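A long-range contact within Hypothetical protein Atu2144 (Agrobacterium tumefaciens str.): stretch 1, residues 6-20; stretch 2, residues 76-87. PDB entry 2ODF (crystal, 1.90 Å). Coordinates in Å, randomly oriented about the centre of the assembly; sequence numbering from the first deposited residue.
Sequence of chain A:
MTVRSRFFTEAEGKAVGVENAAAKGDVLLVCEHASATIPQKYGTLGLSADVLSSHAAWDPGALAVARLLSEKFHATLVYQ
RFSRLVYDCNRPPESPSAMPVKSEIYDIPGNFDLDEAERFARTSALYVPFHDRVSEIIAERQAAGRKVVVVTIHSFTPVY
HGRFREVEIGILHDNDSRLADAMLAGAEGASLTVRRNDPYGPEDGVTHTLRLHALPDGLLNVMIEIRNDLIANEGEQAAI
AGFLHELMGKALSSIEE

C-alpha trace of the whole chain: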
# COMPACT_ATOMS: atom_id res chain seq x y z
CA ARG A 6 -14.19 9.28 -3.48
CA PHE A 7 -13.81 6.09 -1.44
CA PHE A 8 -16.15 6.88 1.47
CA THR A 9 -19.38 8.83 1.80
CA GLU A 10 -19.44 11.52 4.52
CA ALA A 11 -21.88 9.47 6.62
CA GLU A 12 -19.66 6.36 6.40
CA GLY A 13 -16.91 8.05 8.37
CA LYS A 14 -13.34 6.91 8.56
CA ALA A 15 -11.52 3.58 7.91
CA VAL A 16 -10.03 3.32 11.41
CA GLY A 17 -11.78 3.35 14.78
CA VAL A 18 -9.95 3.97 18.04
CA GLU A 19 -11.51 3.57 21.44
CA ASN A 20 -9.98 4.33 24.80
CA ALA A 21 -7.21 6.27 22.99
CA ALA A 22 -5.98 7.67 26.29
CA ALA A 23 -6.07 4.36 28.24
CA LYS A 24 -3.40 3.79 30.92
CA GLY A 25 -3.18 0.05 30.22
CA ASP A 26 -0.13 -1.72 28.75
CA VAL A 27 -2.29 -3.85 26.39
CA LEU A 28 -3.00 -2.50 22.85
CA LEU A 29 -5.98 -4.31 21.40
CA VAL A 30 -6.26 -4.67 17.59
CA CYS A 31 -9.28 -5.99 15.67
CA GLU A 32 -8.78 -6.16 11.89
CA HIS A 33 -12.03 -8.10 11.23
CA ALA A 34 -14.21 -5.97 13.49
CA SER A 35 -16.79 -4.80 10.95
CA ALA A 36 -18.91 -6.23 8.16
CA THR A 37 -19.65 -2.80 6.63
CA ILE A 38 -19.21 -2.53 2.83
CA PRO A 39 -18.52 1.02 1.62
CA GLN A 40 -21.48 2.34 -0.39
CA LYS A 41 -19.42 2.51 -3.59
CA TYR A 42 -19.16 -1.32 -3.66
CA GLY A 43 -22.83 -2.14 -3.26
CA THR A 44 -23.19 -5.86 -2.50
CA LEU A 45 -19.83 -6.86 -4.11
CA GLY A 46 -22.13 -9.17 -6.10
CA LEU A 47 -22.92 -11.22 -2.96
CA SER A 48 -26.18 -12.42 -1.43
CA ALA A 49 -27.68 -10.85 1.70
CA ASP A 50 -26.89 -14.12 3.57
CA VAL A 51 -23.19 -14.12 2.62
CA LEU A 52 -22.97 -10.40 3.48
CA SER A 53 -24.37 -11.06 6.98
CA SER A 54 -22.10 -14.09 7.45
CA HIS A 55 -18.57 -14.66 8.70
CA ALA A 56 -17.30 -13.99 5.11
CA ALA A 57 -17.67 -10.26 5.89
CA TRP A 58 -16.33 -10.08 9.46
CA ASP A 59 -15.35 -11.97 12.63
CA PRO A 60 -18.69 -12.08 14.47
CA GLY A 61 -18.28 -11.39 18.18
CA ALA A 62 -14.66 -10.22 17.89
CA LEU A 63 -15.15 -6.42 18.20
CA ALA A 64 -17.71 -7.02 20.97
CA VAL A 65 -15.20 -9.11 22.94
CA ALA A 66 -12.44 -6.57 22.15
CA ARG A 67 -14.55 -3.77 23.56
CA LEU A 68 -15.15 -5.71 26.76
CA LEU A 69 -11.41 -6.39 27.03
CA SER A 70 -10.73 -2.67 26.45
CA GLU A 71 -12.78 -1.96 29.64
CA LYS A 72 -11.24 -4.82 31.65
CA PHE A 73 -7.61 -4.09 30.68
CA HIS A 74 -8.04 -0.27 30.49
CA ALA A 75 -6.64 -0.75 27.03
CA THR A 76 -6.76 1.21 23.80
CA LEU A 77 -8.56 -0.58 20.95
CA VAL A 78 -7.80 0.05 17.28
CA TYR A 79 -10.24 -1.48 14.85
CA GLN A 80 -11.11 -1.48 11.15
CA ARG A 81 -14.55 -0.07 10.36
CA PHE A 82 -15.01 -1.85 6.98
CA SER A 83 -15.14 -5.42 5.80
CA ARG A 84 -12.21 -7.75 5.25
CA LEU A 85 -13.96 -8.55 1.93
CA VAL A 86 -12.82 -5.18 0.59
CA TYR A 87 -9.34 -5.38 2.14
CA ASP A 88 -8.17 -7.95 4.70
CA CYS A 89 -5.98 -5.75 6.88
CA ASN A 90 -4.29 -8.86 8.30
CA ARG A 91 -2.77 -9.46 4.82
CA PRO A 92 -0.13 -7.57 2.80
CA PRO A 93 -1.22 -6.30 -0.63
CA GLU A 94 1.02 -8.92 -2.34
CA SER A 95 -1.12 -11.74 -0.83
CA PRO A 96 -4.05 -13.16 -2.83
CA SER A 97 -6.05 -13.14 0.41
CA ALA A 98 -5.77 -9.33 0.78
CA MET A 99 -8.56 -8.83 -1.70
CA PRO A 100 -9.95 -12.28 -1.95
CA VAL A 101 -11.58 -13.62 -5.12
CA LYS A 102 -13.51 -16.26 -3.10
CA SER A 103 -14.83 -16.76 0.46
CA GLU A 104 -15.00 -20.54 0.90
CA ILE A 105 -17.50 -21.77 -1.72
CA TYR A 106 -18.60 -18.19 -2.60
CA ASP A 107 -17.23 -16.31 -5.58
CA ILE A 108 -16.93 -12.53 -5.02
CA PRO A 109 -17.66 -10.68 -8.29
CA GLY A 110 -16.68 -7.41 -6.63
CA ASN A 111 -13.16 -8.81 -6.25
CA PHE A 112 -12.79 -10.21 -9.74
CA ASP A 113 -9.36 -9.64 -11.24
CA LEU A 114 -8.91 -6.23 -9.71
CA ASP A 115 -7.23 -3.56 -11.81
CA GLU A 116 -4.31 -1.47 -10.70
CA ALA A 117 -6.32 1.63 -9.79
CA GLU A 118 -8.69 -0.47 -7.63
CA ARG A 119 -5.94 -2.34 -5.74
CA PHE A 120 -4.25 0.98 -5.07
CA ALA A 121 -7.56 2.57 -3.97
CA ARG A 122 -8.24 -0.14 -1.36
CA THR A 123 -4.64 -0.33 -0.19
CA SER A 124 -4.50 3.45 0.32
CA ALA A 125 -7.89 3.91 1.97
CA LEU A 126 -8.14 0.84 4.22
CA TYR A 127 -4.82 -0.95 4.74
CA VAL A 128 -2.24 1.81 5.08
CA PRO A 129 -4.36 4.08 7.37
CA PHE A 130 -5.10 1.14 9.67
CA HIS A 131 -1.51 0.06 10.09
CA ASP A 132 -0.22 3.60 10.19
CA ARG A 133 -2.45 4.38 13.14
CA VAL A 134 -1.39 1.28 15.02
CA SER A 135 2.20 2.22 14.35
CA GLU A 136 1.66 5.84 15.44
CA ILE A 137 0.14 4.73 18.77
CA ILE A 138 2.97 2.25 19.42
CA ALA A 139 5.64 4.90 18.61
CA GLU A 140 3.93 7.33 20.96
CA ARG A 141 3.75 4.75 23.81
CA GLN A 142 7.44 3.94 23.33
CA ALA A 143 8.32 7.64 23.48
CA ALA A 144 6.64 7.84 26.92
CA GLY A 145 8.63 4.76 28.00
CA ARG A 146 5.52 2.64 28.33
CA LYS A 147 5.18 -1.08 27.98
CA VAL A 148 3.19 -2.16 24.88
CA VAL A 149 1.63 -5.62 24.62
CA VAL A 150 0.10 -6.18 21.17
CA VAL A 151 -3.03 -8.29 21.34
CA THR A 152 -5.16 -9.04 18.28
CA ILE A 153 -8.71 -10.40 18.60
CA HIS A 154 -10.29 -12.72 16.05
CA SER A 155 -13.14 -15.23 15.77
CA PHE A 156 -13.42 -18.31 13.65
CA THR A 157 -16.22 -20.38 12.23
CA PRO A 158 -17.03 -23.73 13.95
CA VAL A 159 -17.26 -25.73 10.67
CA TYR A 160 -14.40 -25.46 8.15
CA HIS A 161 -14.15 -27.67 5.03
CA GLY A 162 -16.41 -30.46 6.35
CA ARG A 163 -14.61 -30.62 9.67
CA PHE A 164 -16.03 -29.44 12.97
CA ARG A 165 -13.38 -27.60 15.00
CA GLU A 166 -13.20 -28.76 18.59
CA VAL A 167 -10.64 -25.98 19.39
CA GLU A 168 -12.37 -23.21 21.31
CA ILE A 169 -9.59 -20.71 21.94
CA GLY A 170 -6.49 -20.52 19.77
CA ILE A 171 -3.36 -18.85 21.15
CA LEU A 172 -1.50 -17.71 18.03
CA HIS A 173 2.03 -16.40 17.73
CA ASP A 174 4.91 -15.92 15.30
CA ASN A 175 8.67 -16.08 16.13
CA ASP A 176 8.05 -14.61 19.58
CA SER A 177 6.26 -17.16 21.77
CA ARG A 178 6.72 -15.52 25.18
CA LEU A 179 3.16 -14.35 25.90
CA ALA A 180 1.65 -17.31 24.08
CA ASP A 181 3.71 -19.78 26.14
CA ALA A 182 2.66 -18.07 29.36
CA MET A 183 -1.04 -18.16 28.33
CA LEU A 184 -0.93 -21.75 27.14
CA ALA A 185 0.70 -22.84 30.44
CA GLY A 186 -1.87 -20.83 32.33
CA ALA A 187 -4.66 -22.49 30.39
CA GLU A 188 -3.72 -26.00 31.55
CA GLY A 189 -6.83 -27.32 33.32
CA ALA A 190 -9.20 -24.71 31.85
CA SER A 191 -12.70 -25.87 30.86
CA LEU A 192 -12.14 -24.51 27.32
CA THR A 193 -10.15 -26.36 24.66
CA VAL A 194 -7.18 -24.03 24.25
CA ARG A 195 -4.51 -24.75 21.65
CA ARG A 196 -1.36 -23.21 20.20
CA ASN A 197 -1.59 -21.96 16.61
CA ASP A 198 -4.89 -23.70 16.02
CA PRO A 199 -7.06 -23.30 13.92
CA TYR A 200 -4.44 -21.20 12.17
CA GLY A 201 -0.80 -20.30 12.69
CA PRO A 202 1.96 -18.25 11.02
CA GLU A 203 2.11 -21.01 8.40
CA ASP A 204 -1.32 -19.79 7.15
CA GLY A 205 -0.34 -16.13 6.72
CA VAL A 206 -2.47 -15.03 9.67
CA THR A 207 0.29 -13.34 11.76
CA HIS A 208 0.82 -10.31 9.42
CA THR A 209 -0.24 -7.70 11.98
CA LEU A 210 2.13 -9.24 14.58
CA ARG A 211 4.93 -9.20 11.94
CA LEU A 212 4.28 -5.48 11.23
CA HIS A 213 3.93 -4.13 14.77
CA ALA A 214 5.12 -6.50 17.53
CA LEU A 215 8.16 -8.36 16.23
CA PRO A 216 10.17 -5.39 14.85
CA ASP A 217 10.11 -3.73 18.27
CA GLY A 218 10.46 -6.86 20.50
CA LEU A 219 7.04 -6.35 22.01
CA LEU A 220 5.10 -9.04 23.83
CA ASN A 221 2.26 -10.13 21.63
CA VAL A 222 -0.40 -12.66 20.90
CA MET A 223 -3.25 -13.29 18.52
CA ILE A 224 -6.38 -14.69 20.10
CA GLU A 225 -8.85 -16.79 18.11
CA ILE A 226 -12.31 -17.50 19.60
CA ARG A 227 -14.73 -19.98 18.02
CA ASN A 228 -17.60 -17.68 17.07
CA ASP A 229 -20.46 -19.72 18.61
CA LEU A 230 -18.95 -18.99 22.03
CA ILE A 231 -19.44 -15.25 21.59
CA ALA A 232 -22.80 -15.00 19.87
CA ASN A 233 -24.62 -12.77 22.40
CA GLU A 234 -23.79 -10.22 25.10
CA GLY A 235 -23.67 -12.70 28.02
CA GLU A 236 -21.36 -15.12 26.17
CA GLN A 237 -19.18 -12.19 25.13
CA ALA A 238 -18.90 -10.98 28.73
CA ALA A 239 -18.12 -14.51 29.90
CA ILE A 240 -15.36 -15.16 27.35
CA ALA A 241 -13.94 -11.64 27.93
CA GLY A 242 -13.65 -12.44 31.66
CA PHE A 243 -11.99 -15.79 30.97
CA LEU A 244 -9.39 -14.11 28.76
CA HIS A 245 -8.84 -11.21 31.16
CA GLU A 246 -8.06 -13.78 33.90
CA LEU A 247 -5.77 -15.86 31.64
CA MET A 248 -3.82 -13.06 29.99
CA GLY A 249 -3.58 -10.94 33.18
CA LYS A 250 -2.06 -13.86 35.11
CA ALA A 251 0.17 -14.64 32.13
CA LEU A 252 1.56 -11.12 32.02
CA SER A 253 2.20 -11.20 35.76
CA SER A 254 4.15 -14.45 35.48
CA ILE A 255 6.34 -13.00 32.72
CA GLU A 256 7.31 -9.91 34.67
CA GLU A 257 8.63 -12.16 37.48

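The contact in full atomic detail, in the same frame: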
# COMPACT_ATOMS: atom_id res chain seq x y z
N ARG A 6 -15.43 9.92 -4.02
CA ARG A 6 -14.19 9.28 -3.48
C ARG A 6 -14.52 7.88 -2.91
O ARG A 6 -15.49 7.23 -3.34
CB ARG A 6 -13.55 10.17 -2.40
CG ARG A 6 -12.00 10.00 -2.24
CD ARG A 6 -11.51 10.44 -0.85
NE ARG A 6 -12.26 9.75 0.21
CZ ARG A 6 -12.37 10.17 1.48
NH1 ARG A 6 -11.77 11.28 1.91
NH2 ARG A 6 -13.09 9.46 2.33
N PHE A 7 -13.71 7.44 -1.96
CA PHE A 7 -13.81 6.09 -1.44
C PHE A 7 -14.99 5.94 -0.49
O PHE A 7 -15.73 4.96 -0.59
CB PHE A 7 -12.50 5.71 -0.75
CG PHE A 7 -12.33 4.25 -0.61
CD1 PHE A 7 -12.82 3.59 0.49
CD2 PHE A 7 -11.74 3.50 -1.63
CE1 PHE A 7 -12.67 2.21 0.61
CE2 PHE A 7 -11.62 2.14 -1.52
CZ PHE A 7 -12.07 1.49 -0.40
N PHE A 8 -15.12 6.89 0.43
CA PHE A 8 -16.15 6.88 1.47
C PHE A 8 -17.15 8.02 1.30
O PHE A 8 -16.78 9.14 0.93
CB PHE A 8 -15.53 7.02 2.89
CG PHE A 8 -14.54 5.94 3.26
CD1 PHE A 8 -14.96 4.63 3.46
CD2 PHE A 8 -13.19 6.23 3.42
CE1 PHE A 8 -14.07 3.64 3.79
CE2 PHE A 8 -12.30 5.24 3.74
CZ PHE A 8 -12.74 3.94 3.93
N THR A 9 -18.40 7.75 1.63
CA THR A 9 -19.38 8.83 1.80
C THR A 9 -19.04 9.57 3.10
O THR A 9 -18.35 9.03 3.98
CB THR A 9 -20.82 8.28 1.88
OG1 THR A 9 -20.97 7.46 3.04
CG2 THR A 9 -21.17 7.47 0.62
N GLU A 10 -19.54 10.80 3.24
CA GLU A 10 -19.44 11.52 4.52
C GLU A 10 -19.99 10.71 5.69
O GLU A 10 -19.31 10.54 6.69
CB GLU A 10 -20.14 12.89 4.47
CG GLU A 10 -19.20 14.09 4.25
CD GLU A 10 -19.89 15.44 4.50
OE1 GLU A 10 -20.25 15.75 5.67
OE2 GLU A 10 -20.10 16.19 3.51
N ALA A 11 -21.22 10.20 5.55
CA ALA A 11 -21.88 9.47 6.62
C ALA A 11 -21.14 8.19 7.05
O ALA A 11 -21.27 7.74 8.18
CB ALA A 11 -23.31 9.13 6.24
N GLU A 12 -20.38 7.60 6.13
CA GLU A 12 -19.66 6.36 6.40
C GLU A 12 -18.52 6.52 7.37
O GLU A 12 -18.10 5.53 8.01
CB GLU A 12 -19.09 5.78 5.10
CG GLU A 12 -20.02 4.81 4.53
CD GLU A 12 -19.68 4.35 3.13
OE1 GLU A 12 -18.79 4.90 2.44
OE2 GLU A 12 -20.38 3.41 2.74
N GLY A 13 -18.01 7.74 7.46
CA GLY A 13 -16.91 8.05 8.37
C GLY A 13 -15.58 7.56 7.85
O GLY A 13 -15.33 7.51 6.64
N LYS A 14 -14.73 7.17 8.80
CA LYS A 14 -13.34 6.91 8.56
C LYS A 14 -13.00 5.40 8.64
O LYS A 14 -13.69 4.62 9.28
CB LYS A 14 -12.54 7.77 9.53
CG LYS A 14 -11.31 7.12 10.10
CD LYS A 14 -10.04 7.58 9.39
CE LYS A 14 -8.96 6.57 9.36
NZ LYS A 14 -7.73 7.26 9.74
N ALA A 15 -11.96 4.98 7.92
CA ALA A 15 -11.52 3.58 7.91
C ALA A 15 -11.24 3.01 9.30
O ALA A 15 -11.57 1.89 9.59
CB ALA A 15 -10.25 3.42 7.02
N VAL A 16 -10.62 3.81 10.16
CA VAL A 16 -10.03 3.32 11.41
C VAL A 16 -10.80 3.87 12.60
O VAL A 16 -11.08 5.05 12.65
CB VAL A 16 -8.55 3.72 11.56
CG1 VAL A 16 -7.95 3.07 12.81
CG2 VAL A 16 -7.73 3.34 10.29
N GLY A 17 -11.20 2.98 13.51
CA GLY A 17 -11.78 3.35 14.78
C GLY A 17 -10.78 3.20 15.90
O GLY A 17 -9.94 2.29 15.88
N VAL A 18 -10.81 4.12 16.86
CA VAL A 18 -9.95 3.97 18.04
C VAL A 18 -10.81 4.29 19.24
O VAL A 18 -11.51 5.30 19.24
CB VAL A 18 -8.70 4.88 18.01
CG1 VAL A 18 -7.91 4.80 19.35
CG2 VAL A 18 -7.79 4.52 16.82
N GLU A 19 -10.79 3.40 20.22
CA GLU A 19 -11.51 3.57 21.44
C GLU A 19 -10.57 3.49 22.63
O GLU A 19 -9.59 2.81 22.59
CB GLU A 19 -12.66 2.58 21.54
CG GLU A 19 -13.84 2.90 20.62
CD GLU A 19 -14.88 1.80 20.60
OE1 GLU A 19 -14.79 0.89 21.41
OE2 GLU A 19 -15.79 1.85 19.79
N ASN A 20 -10.85 4.28 23.64
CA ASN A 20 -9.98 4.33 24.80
C ASN A 20 -8.57 4.78 24.40
O ASN A 20 -7.63 4.26 24.87
CB ASN A 20 -10.02 2.97 25.48
CG ASN A 20 -10.20 3.06 26.95
OD1 ASN A 20 -10.32 4.11 27.48
ND2 ASN A 20 -10.19 1.93 27.61
N THR A 76 -6.44 0.69 25.11
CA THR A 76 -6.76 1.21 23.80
C THR A 76 -7.10 0.08 22.81
O THR A 76 -6.50 -1.01 22.82
CB THR A 76 -5.59 2.02 23.27
OG1 THR A 76 -5.34 3.11 24.16
CG2 THR A 76 -5.85 2.55 21.84
N LEU A 77 -8.09 0.36 21.97
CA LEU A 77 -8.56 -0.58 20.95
C LEU A 77 -8.55 0.14 19.62
O LEU A 77 -9.18 1.18 19.49
CB LEU A 77 -9.96 -1.07 21.24
CG LEU A 77 -10.73 -1.83 20.16
CD1 LEU A 77 -9.98 -3.08 19.72
CD2 LEU A 77 -12.12 -2.18 20.71
N VAL A 78 -7.83 -0.42 18.66
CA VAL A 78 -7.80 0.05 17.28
C VAL A 78 -8.48 -0.99 16.43
O VAL A 78 -8.13 -2.17 16.48
CB VAL A 78 -6.39 0.26 16.75
CG1 VAL A 78 -6.44 0.83 15.30
CG2 VAL A 78 -5.62 1.18 17.67
N TYR A 79 -9.47 -0.55 15.64
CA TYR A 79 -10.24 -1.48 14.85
C TYR A 79 -10.56 -0.89 13.46
O TYR A 79 -10.57 0.34 13.26
CB TYR A 79 -11.49 -1.95 15.60
CG TYR A 79 -12.55 -0.90 15.82
CD1 TYR A 79 -12.45 0.01 16.88
CD2 TYR A 79 -13.67 -0.83 15.01
CE1 TYR A 79 -13.42 0.97 17.10
CE2 TYR A 79 -14.66 0.14 15.24
CZ TYR A 79 -14.52 1.03 16.28
OH TYR A 79 -15.49 2.01 16.51
N GLN A 80 -10.76 -1.80 12.53
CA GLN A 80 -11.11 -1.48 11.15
C GLN A 80 -12.61 -1.40 11.04
O GLN A 80 -13.33 -2.30 11.50
CB GLN A 80 -10.50 -2.59 10.29
CG GLN A 80 -10.67 -2.56 8.82
CD GLN A 80 -10.44 -1.21 8.13
OE1 GLN A 80 -9.30 -0.77 7.88
NE2 GLN A 80 -11.52 -0.61 7.74
N ARG A 81 -13.11 -0.31 10.45
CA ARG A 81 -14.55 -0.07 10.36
C ARG A 81 -15.24 -0.65 9.11
O ARG A 81 -16.45 -0.56 9.00
CB ARG A 81 -14.83 1.43 10.51
CG ARG A 81 -14.39 1.95 11.88
CD ARG A 81 -14.75 3.38 12.12
NE ARG A 81 -16.19 3.57 12.20
CZ ARG A 81 -16.94 4.07 11.22
NH1 ARG A 81 -16.39 4.46 10.07
NH2 ARG A 81 -18.25 4.20 11.41
N PHE A 82 -14.47 -1.24 8.19
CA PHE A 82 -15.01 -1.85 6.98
C PHE A 82 -14.51 -3.25 6.76
O PHE A 82 -13.47 -3.66 7.32
CB PHE A 82 -14.71 -0.94 5.75
CG PHE A 82 -15.30 0.43 5.89
CD1 PHE A 82 -16.59 0.69 5.49
CD2 PHE A 82 -14.60 1.42 6.56
CE1 PHE A 82 -17.16 1.93 5.71
CE2 PHE A 82 -15.14 2.64 6.77
CZ PHE A 82 -16.42 2.90 6.34
N SER A 83 -15.28 -3.99 5.95
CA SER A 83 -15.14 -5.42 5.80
C SER A 83 -13.83 -5.88 5.22
O SER A 83 -13.29 -5.26 4.26
CB SER A 83 -16.26 -5.97 4.91
OG SER A 83 -16.11 -7.36 4.71
N ARG A 84 -13.37 -7.01 5.76
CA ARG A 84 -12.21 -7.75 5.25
C ARG A 84 -12.43 -8.21 3.80
O ARG A 84 -11.47 -8.65 3.14
CB ARG A 84 -11.94 -8.98 6.13
CG ARG A 84 -13.08 -10.05 6.09
CD ARG A 84 -12.76 -11.27 6.93
NE ARG A 84 -11.55 -11.94 6.48
CZ ARG A 84 -11.06 -13.07 6.97
NH1 ARG A 84 -11.66 -13.68 7.97
NH2 ARG A 84 -9.95 -13.56 6.47
N LEU A 85 -13.68 -8.22 3.34
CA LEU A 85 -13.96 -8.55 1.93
C LEU A 85 -13.41 -7.51 0.97
O LEU A 85 -13.03 -7.86 -0.15
CB LEU A 85 -15.44 -8.74 1.67
CG LEU A 85 -16.10 -9.98 2.27
CD1 LEU A 85 -17.59 -9.81 2.17
CD2 LEU A 85 -15.65 -11.21 1.58
N VAL A 86 -13.37 -6.24 1.40
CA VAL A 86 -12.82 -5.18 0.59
C VAL A 86 -11.28 -5.17 0.69
O VAL A 86 -10.57 -5.16 -0.32
CB VAL A 86 -13.42 -3.80 0.95
CG1 VAL A 86 -12.85 -2.71 0.01
CG2 VAL A 86 -14.95 -3.84 0.79
N TYR A 87 -10.77 -5.23 1.91
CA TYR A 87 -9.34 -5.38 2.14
C TYR A 87 -9.15 -6.08 3.48
O TYR A 87 -9.62 -5.56 4.52
CB TYR A 87 -8.55 -4.04 2.09
CG TYR A 87 -7.06 -4.31 2.02
CD1 TYR A 87 -6.39 -4.89 3.09
CD2 TYR A 87 -6.34 -4.08 0.86
CE1 TYR A 87 -5.05 -5.22 3.01
CE2 TYR A 87 -4.98 -4.39 0.78
CZ TYR A 87 -4.35 -4.99 1.87
OH TYR A 87 -3.00 -5.36 1.84
O HOH W 1 -20.20 6.12 10.15
O HOH W 2 -16.19 4.37 18.56

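Stretch 2 enters the contact at Thr76. Its OG1 donates a hydrogen bond to Asn20 O at 2.7 Å, closing the far end of a short antiparallel ladder. Leu77 then pairs with Glu19 through both backbone bonds: Leu77 N to Glu19 O is 2.9 Å, and Glu19 N to Leu77 O is 2.8 Å.

Val78 lies opposite Val18 in a non-hydrogen-bonded pair. Here the strands come close, with Val18 CA 3.2 Å from Leu77 O, a CA-H...O contact. The side chain of Val78 touches two valines on the same face of the sheet: its CG1 is 3.7 Å from Val16 CG1, and its CG2 is 4.1 Å from Val18 CG2.

Tyr79 pairs with Gly17. Gly17 N donates to Tyr79 O at 2.7 Å, and Tyr79 N donates to Gly17 O at 2.9 Å. With chi1 in p, the tyrosine ring lies over Gly17, whose CA sits 3.9 Å from the ring centroid. The glycine leaves room for this: an ideal CB there would be 2.4 Å from Tyr79 CZ, a clash. A water bridges Tyr79 OH (3.2 Å) and Glu19 OE2 (2.8 Å).

Gln80 faces Val16 in the last bridge of the ladder. Arg81 continues the backbone bonding beyond it, its N donating to Ala15 O at 2.8 Å. Its side chain reaches back to the loop of stretch 1. There NH1 donates to two carbonyls, Glu12 O at 2.9 Å and Lys14 O at 2.8 Å, both near the guanidinium plane. Arg81 NH2 donates to a second water at 3.0 Å, which in turn donates to Ala11 O at 2.8 Å.

Phe82 is buried against the same loop. Phe8 CE1 lies over its face, 3.3 Å from Phe82 CE2, with the ring planes inclined at 32°. Glu12 O approaches the ring edge, 3.5 Å from Phe82 CZ.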